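Local coordinates for alpha-1,3-glucanase (Paenibacillus glycanilyticus, PDB 6K0P), which hydrolyses alpha-1,3-glucan as a family GH87 glycoside hydrolase, here an engineered catalytic domain bound to the disaccharide nigerose, at residues A452-N457 against P517-I522; P38-G43 against I484-Y489; L359-A362 against S368-V371. The protein carries 1 engineered substitution. All blocks are in the same frame, centred on the assembly; numbering follows the deposited sequence. Where two conformers were deposited one is given.

In the fold
The three contacts belong to a catalytic domain whose larger part is a right-handed parallel beta-helix and whose smaller part lies against it. Contact 1 fastens a loop to a corner within a later coil of the helix, contact 2 joins the smaller part to the helix, and contact 3 closes the base of a loop that leaves strand 357-360. Contacts 1 and 2, with centres 13 Å apart, touch: Ser-518 is hydrogen-bonded to Val-488, and Ile-456 packs on Tyr-489. Contact 3 stands apart, its centre about 32 Å from that of contact 1 and about 31 Å from that of contact 2. Its Phe-360 side chain is about 6 Å from a bound glucose unit; the Asp-454 side chain is about 13 Å from one.

Contact 1 (A452-N457 against P517-I522); sequences ADDKIN and PSRYGI. With SO4 (sulfate ion), chain I.
Asp-454 meets Arg-519 and Tyr-520 through one carboxylate oxygen. Asp-454 OD1 takes a salt bridge from Arg-519 NH2 at 3.0 Å and a hydrogen bond from Tyr-520 OH at 2.8 Å, and the two donors reach it from opposite faces of the carboxylate plane. OD1 lies close to the guanidinium plane, although the two flat groups are turned 29° from each other and the N-H...O angle of 135° is well short of straight. OD2 reaches the same arginine through a water, which donates to it and accepts from Arg-519 NE (2.7 Å), and forms a salt bridge with Lys-523. So many donors would be expected to favour the ionised carboxylate.

In this parallel beta-helix the contact ties the long loop between strands 437-446 and 460-462 to the turn leading into strand 520-524.

The apolar part is a methyl against a flat cation. Ile-456 CG2 sits over one guanidinium face, offset toward its rim, 3.3 Å from Arg-519 CZ. Bends at chi2 and chi3 bring the guanidinium flat against this methyl.

On the loop's backbone a sulfate, probably from the crystallisation liquor, accepts from Asp-454 N through O3 and, almost straight, from Lys-455 N through O1.

Contact 2 (P38-G43 against I484-Y489); sequences PNFKPG and INNPVY
The junction between the two parts of the catalytic domain runs through Phe-40 and Val-488. Phe-40 belongs to the loop between strands 34-35 and 55-57 of the smaller N-terminal part, built of antiparallel sheets and of the galactose-binding-domain-like clan, whereas Val-488 lies in the turn that follows strand 475-485 of the parallel beta-helix. Their CA atoms are 7.0 Å apart, and the contact is made mainly by side chains.

At its centre is a CH-pi interaction. Val-488 CG2 stands 3.8 Å from the centroid of the Phe-40 ring, only 13° off the ring normal, so the methyl points at the middle of the face. Val-488 CG1 reaches the rim, 3.7 Å from Phe-40 CD2. With CG1 anti to the backbone N (chi1 180°) and CG2 anti to the carbonyl carbon, both methyls are presented to the phenylalanine. CG1 also lies over the centre of the Tyr-489 ring, which places the valine between two aromatic rings, one from each part of the domain.

Arg-52 of the N-terminal part and Arg-441 of strand 437-446 also touch Phe-40. The loop holds an Asx turn with Phe-40 at its middle, in which Asn-39 OD1 accepts from Lys-41 N. In one of its two conformers, and so with less certainty, the Asn-486 amide comes to the ring edge, its plane turned 55° from the ring and its ND2 3.9 Å from Phe-40 CZ.

Contact 3 (L359-A362 against S368-V371); sequences LFSA and SYNV
Residues 359-362 and 368-370 run almost antiparallel, their end-to-end directions 169° apart, and come closest at Ser-361 and Asn-370, whose CA atoms are separated by 4.9 Å. Strand 357-360 ends within the first segment; after a bend whose residues 364-366 are not modelled, the chain comes back without forming a regular strand.

A side chain takes over the link between the two backbones. Ser-361 OG accepts a hydrogen bond from Asn-370 N at 2.9 Å, with an N-H...O angle of 159°. The hydroxyl is carried anti to the serine's own backbone N, which extends it across to the returning chain; there Ser-361 OG also lies 3.4 Å from Tyr-369 CA and near the edge of the tyrosine ring.

The whole forms a loop leaving one coil of the parallel beta-helix and coming back toward strand 374-383 of the next. Backbone hydrogen bonds join Phe-360 to Met-335 and Asn-337 in the preceding coil and Ser-361 to Tyr-392 in the following one.

Asn-370 leaves its backbone toward the other segment, with CG beside its own N (chi1 -61°). Asn-370 ND2 is 3.0 Å from Phe-360 O, while Asn-370 OD1 lies 3.3 Å from Ser-361 CA and accepts from Gly-338 N. Leu-359 runs past this amide in the opposite direction, bringing CD1 within 3.5 Å of Asn-370 ND2. The same leucine packs on Phe-399 and Met-335.

Contact 1 (A452-N457 against P517-I522)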
ATOM      1  N   ALA A 452      16.025   9.003 -24.822  1.00 17.25           N
ATOM      2  CA  ALA A 452      14.659   8.543 -24.994  1.00 14.84           C
ATOM      3  C   ALA A 452      13.895   9.388 -26.008  1.00 18.48           C
ATOM      4  O   ALA A 452      14.173  10.578 -26.213  1.00 17.26           O
ATOM      5  CB  ALA A 452      13.909   8.594 -23.658  1.00 15.22           C
ATOM      6  N   ASP A 453      12.910   8.753 -26.633  1.00 14.91           N
ATOM      7  CA  ASP A 453      11.869   9.436 -27.377  1.00 17.44           C
ATOM      8  C   ASP A 453      10.841   9.985 -26.394  1.00 16.94           C
ATOM      9  O   ASP A 453      10.722   9.504 -25.262  1.00 16.77           O
ATOM     10  CB  ASP A 453      11.187   8.430 -28.308  1.00 14.21           C
ATOM     11  CG  ASP A 453       9.941   8.983 -28.966  1.00 16.28           C
ATOM     12  OD1 ASP A 453      10.070   9.865 -29.849  1.00 17.60           O
ATOM     13  OD2 ASP A 453       8.827   8.546 -28.605  1.00 16.56           O
ATOM     14  N   ASP A 454      10.098  11.006 -26.831  1.00 16.33           N
ATOM     15  CA  ASP A 454       9.006  11.569 -26.035  1.00 16.67           C
ATOM     16  C   ASP A 454       9.517  11.958 -24.650  1.00 17.89           C
ATOM     17  O   ASP A 454       8.991  11.537 -23.615  1.00 18.04           O
ATOM     18  CB  ASP A 454       7.829  10.589 -25.964  1.00 16.75           C
ATOM     19  CG  ASP A 454       6.586  11.184 -25.323  1.00 18.99           C
ATOM     20  OD1 ASP A 454       6.189  12.316 -25.679  1.00 19.81           O
ATOM     21  OD2 ASP A 454       5.977  10.495 -24.478  1.00 16.32           O
ATOM     22  N   LYS A 455      10.591  12.745 -24.639  1.00 17.98           N
ATOM     23  CA  LYS A 455      11.322  13.029 -23.412  1.00 18.37           C
ATOM     24  C   LYS A 455      10.797  14.305 -22.780  1.00 21.96           C
ATOM     25  O   LYS A 455      10.670  15.335 -23.448  1.00 24.77           O
ATOM     26  CB  LYS A 455      12.821  13.157 -23.691  1.00 22.51           C
ATOM     27  CG  LYS A 455      13.686  13.123 -22.437  1.00 23.58           C
ATOM     28  CD  LYS A 455      15.154  13.029 -22.795  1.00 25.57           C
ATOM     29  CE  LYS A 455      16.038  13.314 -21.596  1.00 27.78           C
ATOM     30  NZ  LYS A 455      16.002  12.214 -20.601  1.00 21.55           N
ATOM     31  N   ILE A 456      10.492  14.231 -21.487  1.00 17.97           N
ATOM     32  CA  ILE A 456       9.993  15.380 -20.742  1.00 17.05           C
ATOM     33  C   ILE A 456      10.816  15.696 -19.510  1.00 17.72           C
ATOM     34  O   ILE A 456      10.675  16.802 -18.965  1.00 19.33           O
ATOM     35  CB  ILE A 456       8.503  15.236 -20.374  1.00 23.48           C
ATOM     36  CG1 ILE A 456       8.282  13.943 -19.600  1.00 19.74           C
ATOM     37  CG2 ILE A 456       7.644  15.252 -21.623  1.00 22.74           C
ATOM     38  CD1 ILE A 456       6.831  13.723 -19.188  1.00 23.57           C
ATOM     39  N   ASN A 457      11.657  14.779 -19.053  1.00 15.44           N
ATOM     40  CA  ASN A 457      12.498  14.978 -17.876  1.00 17.00           C
ATOM     41  C   ASN A 457      13.560  13.880 -17.872  1.00 15.98           C
ATOM     42  O   ASN A 457      13.672  13.095 -18.822  1.00 16.00           O
ATOM     43  CB  ASN A 457      11.673  15.049 -16.586  1.00 17.42           C
ATOM     44  CG  ASN A 457      10.865  13.775 -16.321  1.00 14.89           C
ATOM     45  OD1 ASN A 457      11.268  12.677 -16.695  1.00 15.67           O
ATOM     46  ND2 ASN A 457       9.724  13.930 -15.664  1.00 20.11           N
ATOM     47  N   PRO A 517      -5.772  12.633 -18.424  1.00 14.01           N
ATOM     48  CA  PRO A 517      -4.332  12.344 -18.348  1.00 13.95           C
ATOM     49  C   PRO A 517      -3.539  13.540 -18.858  1.00 15.01           C
ATOM     50  O   PRO A 517      -3.901  14.153 -19.864  1.00 16.96           O
ATOM     51  CB  PRO A 517      -4.170  11.133 -19.274  1.00 13.16           C
ATOM     52  CG  PRO A 517      -5.230  11.330 -20.310  1.00 14.14           C
ATOM     53  CD  PRO A 517      -6.390  11.998 -19.608  1.00 14.01           C
ATOM     54  N   SER A 518      -2.450  13.877 -18.163  1.00 15.49           N
ATOM     55  CA  SER A 518      -1.734  15.107 -18.501  1.00 14.38           C
ATOM     56  C   SER A 518      -1.087  15.031 -19.877  1.00 17.57           C
ATOM     57  O   SER A 518      -0.929  16.062 -20.545  1.00 18.33           O
ATOM     58  CB  SER A 518      -0.692  15.446 -17.436  1.00 16.76           C
ATOM     59  OG  SER A 518       0.489  14.677 -17.594  1.00 20.06           O
ATOM     60  N   ARG A 519      -0.719  13.831 -20.324  1.00 14.65           N
ATOM     61  CA  ARG A 519      -0.072  13.649 -21.618  1.00 15.25           C
ATOM     62  C   ARG A 519      -0.982  12.890 -22.577  1.00 15.67           C
ATOM     63  O   ARG A 519      -1.560  13.495 -23.482  1.00 15.56           O
ATOM     64  CB  ARG A 519       1.293  12.972 -21.476  1.00 15.48           C
ATOM     65  CG  ARG A 519       2.281  13.701 -20.546  1.00 17.93           C
ATOM     66  CD  ARG A 519       3.000  14.843 -21.250  1.00 23.19           C
ATOM     67  NE  ARG A 519       3.914  14.368 -22.291  1.00 21.83           N
ATOM     68  CZ  ARG A 519       4.650  15.165 -23.059  1.00 30.97           C
ATOM     69  NH1 ARG A 519       4.588  16.481 -22.900  1.00 32.64           N
ATOM     70  NH2 ARG A 519       5.444  14.648 -23.987  1.00 24.84           N
ATOM     71  N   TYR A 520      -1.134  11.575 -22.404  1.00 15.87           N
ATOM     72  CA  TYR A 520      -1.879  10.754 -23.350  1.00 13.06           C
ATOM     73  C   TYR A 520      -2.778   9.780 -22.604  1.00 14.61           C
ATOM     74  O   TYR A 520      -2.457   9.338 -21.498  1.00 15.25           O
ATOM     75  CB  TYR A 520      -0.947   9.914 -24.244  1.00 14.19           C
ATOM     76  CG  TYR A 520       0.242  10.664 -24.808  1.00 14.64           C
ATOM     77  CD1 TYR A 520       0.069  11.669 -25.756  1.00 16.40           C
ATOM     78  CD2 TYR A 520       1.534  10.356 -24.408  1.00 15.84           C
ATOM     79  CE1 TYR A 520       1.153  12.359 -26.268  1.00 17.60           C
ATOM     80  CE2 TYR A 520       2.625  11.032 -24.921  1.00 15.94           C
ATOM     81  CZ  TYR A 520       2.426  12.037 -25.848  1.00 15.56           C
ATOM     82  OH  TYR A 520       3.509  12.715 -26.361  1.00 18.72           O
ATOM     83  N   GLY A 521      -3.898   9.425 -23.231  1.00 12.72           N
ATOM     84  CA  GLY A 521      -4.693   8.330 -22.704  1.00 13.72           C
ATOM     85  C   GLY A 521      -3.939   7.016 -22.749  1.00 14.00           C
ATOM     86  O   GLY A 521      -3.874   6.287 -21.757  1.00 12.58           O
ATOM     87  N   ILE A 522      -3.353   6.705 -23.904  1.00 12.52           N
ATOM     88  CA  ILE A 522      -2.605   5.474 -24.128  1.00 12.08           C
ATOM     89  C   ILE A 522      -1.255   5.849 -24.716  1.00 12.35           C
ATOM     90  O   ILE A 522      -1.186   6.663 -25.643  1.00 13.91           O
ATOM     91  CB  ILE A 522      -3.368   4.540 -25.089  1.00 14.11           C
ATOM     92  CG1 ILE A 522      -4.720   4.155 -24.481  1.00 14.21           C
ATOM     93  CG2 ILE A 522      -2.521   3.302 -25.441  1.00 12.40           C
ATOM     94  CD1 ILE A 522      -5.691   3.563 -25.468  1.00 18.18           C
TER
HETATM   95  S   SO4 I2005      10.677  14.261 -28.288  1.00 43.15           S
HETATM   96  O1  SO4 I2005      11.587  14.112 -27.144  1.00 26.68           O
HETATM   97  O2  SO4 I2005      11.273  15.138 -29.296  1.00 45.57           O
HETATM   98  O3  SO4 I2005      10.419  12.949 -28.888  1.00 28.94           O
HETATM   99  O4  SO4 I2005       9.415  14.850 -27.838  1.00 38.73           O
HETATM  100  O   HOH W   1       4.996  11.920 -22.430  1.00 16.74           O

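Contact 2 (P38-G43 against I484-Y489)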
ATOM      1  N   PRO A  38      -2.231  21.366  -5.499  1.00 12.59           N
ATOM      2  CA  PRO A  38      -1.694  20.032  -5.786  1.00 12.15           C
ATOM      3  C   PRO A  38      -0.541  20.031  -6.774  1.00 11.88           C
ATOM      4  O   PRO A  38      -0.456  20.860  -7.690  1.00 14.31           O
ATOM      5  CB  PRO A  38      -2.901  19.283  -6.362  1.00 11.26           C
ATOM      6  CG  PRO A  38      -4.093  19.988  -5.781  1.00 19.93           C
ATOM      7  CD  PRO A  38      -3.679  21.445  -5.756  1.00 15.35           C
ATOM      8  N   ASN A  39       0.369  19.084  -6.563  1.00 11.67           N
ATOM      9  CA  ASN A  39       1.378  18.725  -7.553  1.00 10.75           C
ATOM     10  C   ASN A  39       1.674  17.237  -7.399  1.00 10.59           C
ATOM     11  O   ASN A  39       1.135  16.568  -6.510  1.00 11.18           O
ATOM     12  CB  ASN A  39       2.628  19.614  -7.439  1.00 11.68           C
ATOM     13  CG  ASN A  39       3.364  19.427  -6.124  1.00 12.20           C
ATOM     14  OD1 ASN A  39       3.741  18.313  -5.764  1.00 12.55           O
ATOM     15  ND2 ASN A  39       3.561  20.516  -5.392  1.00 10.54           N
ATOM     16  N   PHE A  40       2.549  16.719  -8.263  1.00 12.69           N
ATOM     17  CA  PHE A  40       2.906  15.305  -8.256  1.00 11.00           C
ATOM     18  C   PHE A  40       4.358  15.081  -7.823  1.00 10.71           C
ATOM     19  O   PHE A  40       4.980  14.088  -8.202  1.00 13.16           O
ATOM     20  CB  PHE A  40       2.673  14.679  -9.632  1.00 11.23           C
ATOM     21  CG  PHE A  40       1.222  14.625 -10.063  1.00 11.60           C
ATOM     22  CD1 PHE A  40       0.244  14.071  -9.249  1.00 12.25           C
ATOM     23  CD2 PHE A  40       0.849  15.091 -11.322  1.00 13.65           C
ATOM     24  CE1 PHE A  40      -1.079  14.000  -9.672  1.00 14.55           C
ATOM     25  CE2 PHE A  40      -0.473  15.034 -11.741  1.00 14.13           C
ATOM     26  CZ  PHE A  40      -1.437  14.486 -10.919  1.00 14.58           C
ATOM     27  N   LYS A  41       4.911  15.986  -7.008  1.00 10.74           N
ATOM     28  CA  LYS A  41       6.344  15.963  -6.706  1.00 12.41           C
ATOM     29  C   LYS A  41       6.647  15.111  -5.475  1.00 11.08           C
ATOM     30  O   LYS A  41       6.141  15.415  -4.381  1.00 11.90           O
ATOM     31  CB  LYS A  41       6.845  17.381  -6.475  1.00 12.35           C
ATOM     32  CG  LYS A  41       6.774  18.257  -7.716  1.00 13.31           C
ATOM     33  CD  LYS A  41       6.792  19.754  -7.371  1.00 20.52           C
ATOM     34  CE  LYS A  41       8.108  20.162  -6.778  1.00 18.46           C
ATOM     35  NZ  LYS A  41       8.297  21.658  -6.758  1.00 12.38           N
ATOM     36  N   PRO A  42       7.478  14.077  -5.580  1.00 10.77           N
ATOM     37  CA  PRO A  42       8.002  13.449  -4.364  1.00 10.97           C
ATOM     38  C   PRO A  42       8.859  14.453  -3.611  1.00 11.38           C
ATOM     39  O   PRO A  42       9.429  15.372  -4.199  1.00 12.62           O
ATOM     40  CB  PRO A  42       8.848  12.277  -4.889  1.00 14.83           C
ATOM     41  CG  PRO A  42       8.457  12.114  -6.321  1.00 19.35           C
ATOM     42  CD  PRO A  42       8.049  13.481  -6.799  1.00 13.69           C
ATOM     43  N   GLY A  43       8.962  14.270  -2.300  1.00 10.40           N
ATOM     44  CA  GLY A  43       9.754  15.195  -1.511  1.00 12.30           C
ATOM     45  C   GLY A  43       9.087  16.530  -1.285  1.00 14.25           C
ATOM     46  O   GLY A  43       9.755  17.491  -0.894  1.00 14.01           O
ATOM     47  N   ILE A 484      -9.664   5.383 -14.555  1.00 11.42           N
ATOM     48  CA  ILE A 484      -8.349   5.970 -14.314  1.00 11.39           C
ATOM     49  C   ILE A 484      -8.544   7.479 -14.300  1.00 12.78           C
ATOM     50  O   ILE A 484      -8.841   8.090 -15.339  1.00 12.24           O
ATOM     51  CB  ILE A 484      -7.330   5.542 -15.375  1.00 10.98           C
ATOM     52  CG1 ILE A 484      -7.062   4.038 -15.252  1.00 13.25           C
ATOM     53  CG2 ILE A 484      -6.043   6.334 -15.231  1.00 12.62           C
ATOM     54  CD1 ILE A 484      -6.302   3.437 -16.428  1.00 12.21           C
ATOM     55  N   ASN A 485      -8.408   8.082 -13.127  1.00 12.39           N
ATOM     56  CA  ASN A 485      -8.713   9.495 -12.945  1.00 13.12           C
ATOM     57  C   ASN A 485      -7.429  10.266 -12.703  1.00 13.14           C
ATOM     58  O   ASN A 485      -6.671   9.931 -11.787  1.00 13.39           O
ATOM     59  CB  ASN A 485      -9.662   9.681 -11.764  1.00 13.07           C
ATOM     60  CG  ASN A 485     -10.981   8.988 -11.982  1.00 17.40           C
ATOM     61  OD1 ASN A 485     -11.640   9.199 -13.004  1.00 17.67           O
ATOM     62  ND2 ASN A 485     -11.369   8.140 -11.038  1.00 14.64           N
ATOM     63  N   ASN A 486      -7.196  11.292 -13.520  1.00 12.38           N
ATOM     64  CA  ASN A 486      -6.078  12.207 -13.347  0.60 12.63           C
ATOM     65  C   ASN A 486      -4.743  11.483 -13.155  1.00 12.59           C
ATOM     66  O   ASN A 486      -3.995  11.786 -12.219  1.00 12.76           O
ATOM     67  CB  ASN A 486      -6.358  13.141 -12.176  0.60 12.20           C
ATOM     68  CG  ASN A 486      -5.405  14.323 -12.106  0.60 16.62           C
ATOM     69  OD1 ASN A 486      -4.745  14.670 -13.087  0.60 18.88           O
ATOM     70  ND2 ASN A 486      -5.328  14.947 -10.933  0.60 20.32           N
ATOM     71  N   PRO A 487      -4.411  10.515 -14.013  1.00 12.37           N
ATOM     72  CA  PRO A 487      -3.092   9.885 -13.898  1.00 11.62           C
ATOM     73  C   PRO A 487      -2.019  10.933 -14.135  1.00 11.75           C
ATOM     74  O   PRO A 487      -2.236  11.905 -14.863  1.00 13.07           O
ATOM     75  CB  PRO A 487      -3.097   8.845 -15.021  1.00 12.17           C
ATOM     76  CG  PRO A 487      -3.984   9.443 -16.069  1.00 11.95           C
ATOM     77  CD  PRO A 487      -5.068  10.170 -15.291  1.00 13.45           C
ATOM     78  N   VAL A 488      -0.852  10.724 -13.514  1.00 11.44           N
ATOM     79  CA  VAL A 488       0.229  11.706 -13.616  1.00 11.55           C
ATOM     80  C   VAL A 488       0.552  12.007 -15.075  1.00 14.27           C
ATOM     81  O   VAL A 488       0.704  13.173 -15.466  1.00 14.42           O
ATOM     82  CB  VAL A 488       1.468  11.236 -12.829  1.00 11.73           C
ATOM     83  CG1 VAL A 488       2.605  12.261 -12.946  1.00 13.47           C
ATOM     84  CG2 VAL A 488       1.098  11.017 -11.369  1.00 12.15           C
ATOM     85  N   TYR A 489       0.637  10.964 -15.906  1.00 12.08           N
ATOM     86  CA  TYR A 489       1.051  11.102 -17.297  1.00 12.51           C
ATOM     87  C   TYR A 489       0.096  10.432 -18.279  1.00 11.91           C
ATOM     88  O   TYR A 489      -0.349  11.071 -19.242  1.00 13.12           O
ATOM     89  CB  TYR A 489       2.437  10.489 -17.482  1.00 12.65           C
ATOM     90  CG  TYR A 489       3.546  11.198 -16.742  1.00 13.98           C
ATOM     91  CD1 TYR A 489       3.791  12.550 -16.946  1.00 13.17           C
ATOM     92  CD2 TYR A 489       4.370  10.505 -15.859  1.00 11.54           C
ATOM     93  CE1 TYR A 489       4.822  13.196 -16.280  1.00 14.23           C
ATOM     94  CE2 TYR A 489       5.399  11.139 -15.192  1.00 12.94           C
ATOM     95  CZ  TYR A 489       5.621  12.485 -15.410  1.00 15.73           C
ATOM     96  OH  TYR A 489       6.646  13.122 -14.753  1.00 13.91           O
TER

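Contact 3 (L359-A362 against S368-V371)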
ATOM      1  N   LEU A 359       2.378  -9.993  -6.508  1.00 10.08           N
ATOM      2  CA  LEU A 359       2.442 -11.418  -6.799  1.00 11.02           C
ATOM      3  C   LEU A 359       3.617 -11.616  -7.737  1.00 11.37           C
ATOM      4  O   LEU A 359       3.642 -11.031  -8.824  1.00 13.60           O
ATOM      5  CB  LEU A 359       1.136 -11.882  -7.457  1.00 12.90           C
ATOM      6  CG  LEU A 359       0.962 -13.389  -7.658  1.00 15.08           C
ATOM      7  CD1 LEU A 359       0.974 -14.160  -6.334  1.00 15.83           C
ATOM      8  CD2 LEU A 359      -0.350 -13.642  -8.384  1.00 18.36           C
ATOM      9  N   PHE A 360       4.620 -12.371  -7.302  1.00 12.04           N
ATOM     10  CA  PHE A 360       5.799 -12.618  -8.131  1.00 11.73           C
ATOM     11  C   PHE A 360       5.875 -14.103  -8.439  1.00 13.13           C
ATOM     12  O   PHE A 360       6.194 -14.912  -7.563  1.00 13.56           O
ATOM     13  CB  PHE A 360       7.098 -12.137  -7.484  1.00 14.73           C
ATOM     14  CG  PHE A 360       8.270 -12.127  -8.446  1.00 13.86           C
ATOM     15  CD1 PHE A 360       8.952 -13.298  -8.749  1.00 22.68           C
ATOM     16  CD2 PHE A 360       8.653 -10.955  -9.079  1.00 17.65           C
ATOM     17  CE1 PHE A 360      10.006 -13.290  -9.650  1.00 21.10           C
ATOM     18  CE2 PHE A 360       9.707 -10.940  -9.980  1.00 18.59           C
ATOM     19  CZ  PHE A 360      10.382 -12.102 -10.263  1.00 19.44           C
ATOM     20  N   SER A 361       5.617 -14.455  -9.688  1.00 14.21           N
ATOM     21  CA  SER A 361       5.597 -15.849 -10.100  1.00 15.06           C
ATOM     22  C   SER A 361       6.986 -16.284 -10.538  1.00 16.52           C
ATOM     23  O   SER A 361       7.635 -15.612 -11.346  1.00 18.56           O
ATOM     24  CB  SER A 361       4.598 -16.028 -11.234  1.00 16.76           C
ATOM     25  OG  SER A 361       4.422 -17.389 -11.572  1.00 18.57           O
ATOM     26  N   ALA A 362       7.436 -17.414 -10.002  1.00 16.75           N
ATOM     27  CA  ALA A 362       8.728 -17.977 -10.359  1.00 19.75           C
ATOM     28  C   ALA A 362       8.676 -19.465 -10.058  1.00 26.66           C
ATOM     29  O   ALA A 362       7.830 -19.928  -9.289  1.00 26.21           O
ATOM     30  CB  ALA A 362       9.867 -17.305  -9.586  1.00 21.55           C
ATOM     31  N   SER A 368       5.569 -24.569 -11.493  1.00 32.95           N
ATOM     32  CA  SER A 368       5.696 -23.748 -12.692  1.00 34.10           C
ATOM     33  C   SER A 368       5.347 -22.284 -12.429  1.00 30.20           C
ATOM     34  O   SER A 368       6.182 -21.394 -12.621  1.00 33.44           O
ATOM     35  CB  SER A 368       4.804 -24.314 -13.800  1.00 39.39           C
ATOM     36  OG  SER A 368       5.515 -25.215 -14.630  1.00 49.86           O
ATOM     37  N   TYR A 369       4.113 -22.024 -11.997  1.00 18.59           N
ATOM     38  CA  TYR A 369       3.595 -20.672 -11.850  1.00 17.39           C
ATOM     39  C   TYR A 369       2.905 -20.519 -10.505  1.00 19.63           C
ATOM     40  O   TYR A 369       2.401 -21.492  -9.931  1.00 17.75           O
ATOM     41  CB  TYR A 369       2.526 -20.390 -12.914  1.00 17.66           C
ATOM     42  CG  TYR A 369       2.984 -20.548 -14.344  1.00 17.11           C
ATOM     43  CD1 TYR A 369       3.582 -19.492 -15.018  1.00 15.20           C
ATOM     44  CD2 TYR A 369       2.777 -21.737 -15.034  1.00 20.22           C
ATOM     45  CE1 TYR A 369       3.995 -19.617 -16.330  1.00 17.41           C
ATOM     46  CE2 TYR A 369       3.186 -21.874 -16.350  1.00 19.73           C
ATOM     47  CZ  TYR A 369       3.794 -20.810 -16.992  1.00 20.25           C
ATOM     48  OH  TYR A 369       4.214 -20.933 -18.298  1.00 20.34           O
ATOM     49  N   ASN A 370       2.866 -19.280 -10.015  1.00 15.29           N
ATOM     50  CA  ASN A 370       1.881 -18.925  -9.002  1.00 13.86           C
ATOM     51  C   ASN A 370       0.516 -18.909  -9.677  1.00 11.37           C
ATOM     52  O   ASN A 370       0.328 -18.205 -10.673  1.00 12.75           O
ATOM     53  CB  ASN A 370       2.162 -17.522  -8.460  1.00 15.19           C
ATOM     54  CG  ASN A 370       3.510 -17.404  -7.793  1.00 15.97           C
ATOM     55  OD1 ASN A 370       4.421 -18.183  -8.055  1.00 16.77           O
ATOM     56  ND2 ASN A 370       3.654 -16.396  -6.943  1.00 16.67           N
ATOM     57  N   VAL A 371      -0.440 -19.668  -9.141  1.00 12.18           N
ATOM     58  CA  VAL A 371      -1.734 -19.842  -9.795  1.00 13.09           C
ATOM     59  C   VAL A 371      -2.878 -19.742  -8.797  1.00 11.51           C
ATOM     60  O   VAL A 371      -2.726 -20.042  -7.607  1.00 12.09           O
ATOM     61  CB  VAL A 371      -1.848 -21.175 -10.586  1.00 14.66           C
ATOM     62  CG1 VAL A 371      -0.709 -21.331 -11.589  1.00 16.47           C
ATOM     63  CG2 VAL A 371      -1.919 -22.380  -9.641  1.00 15.26           C
TER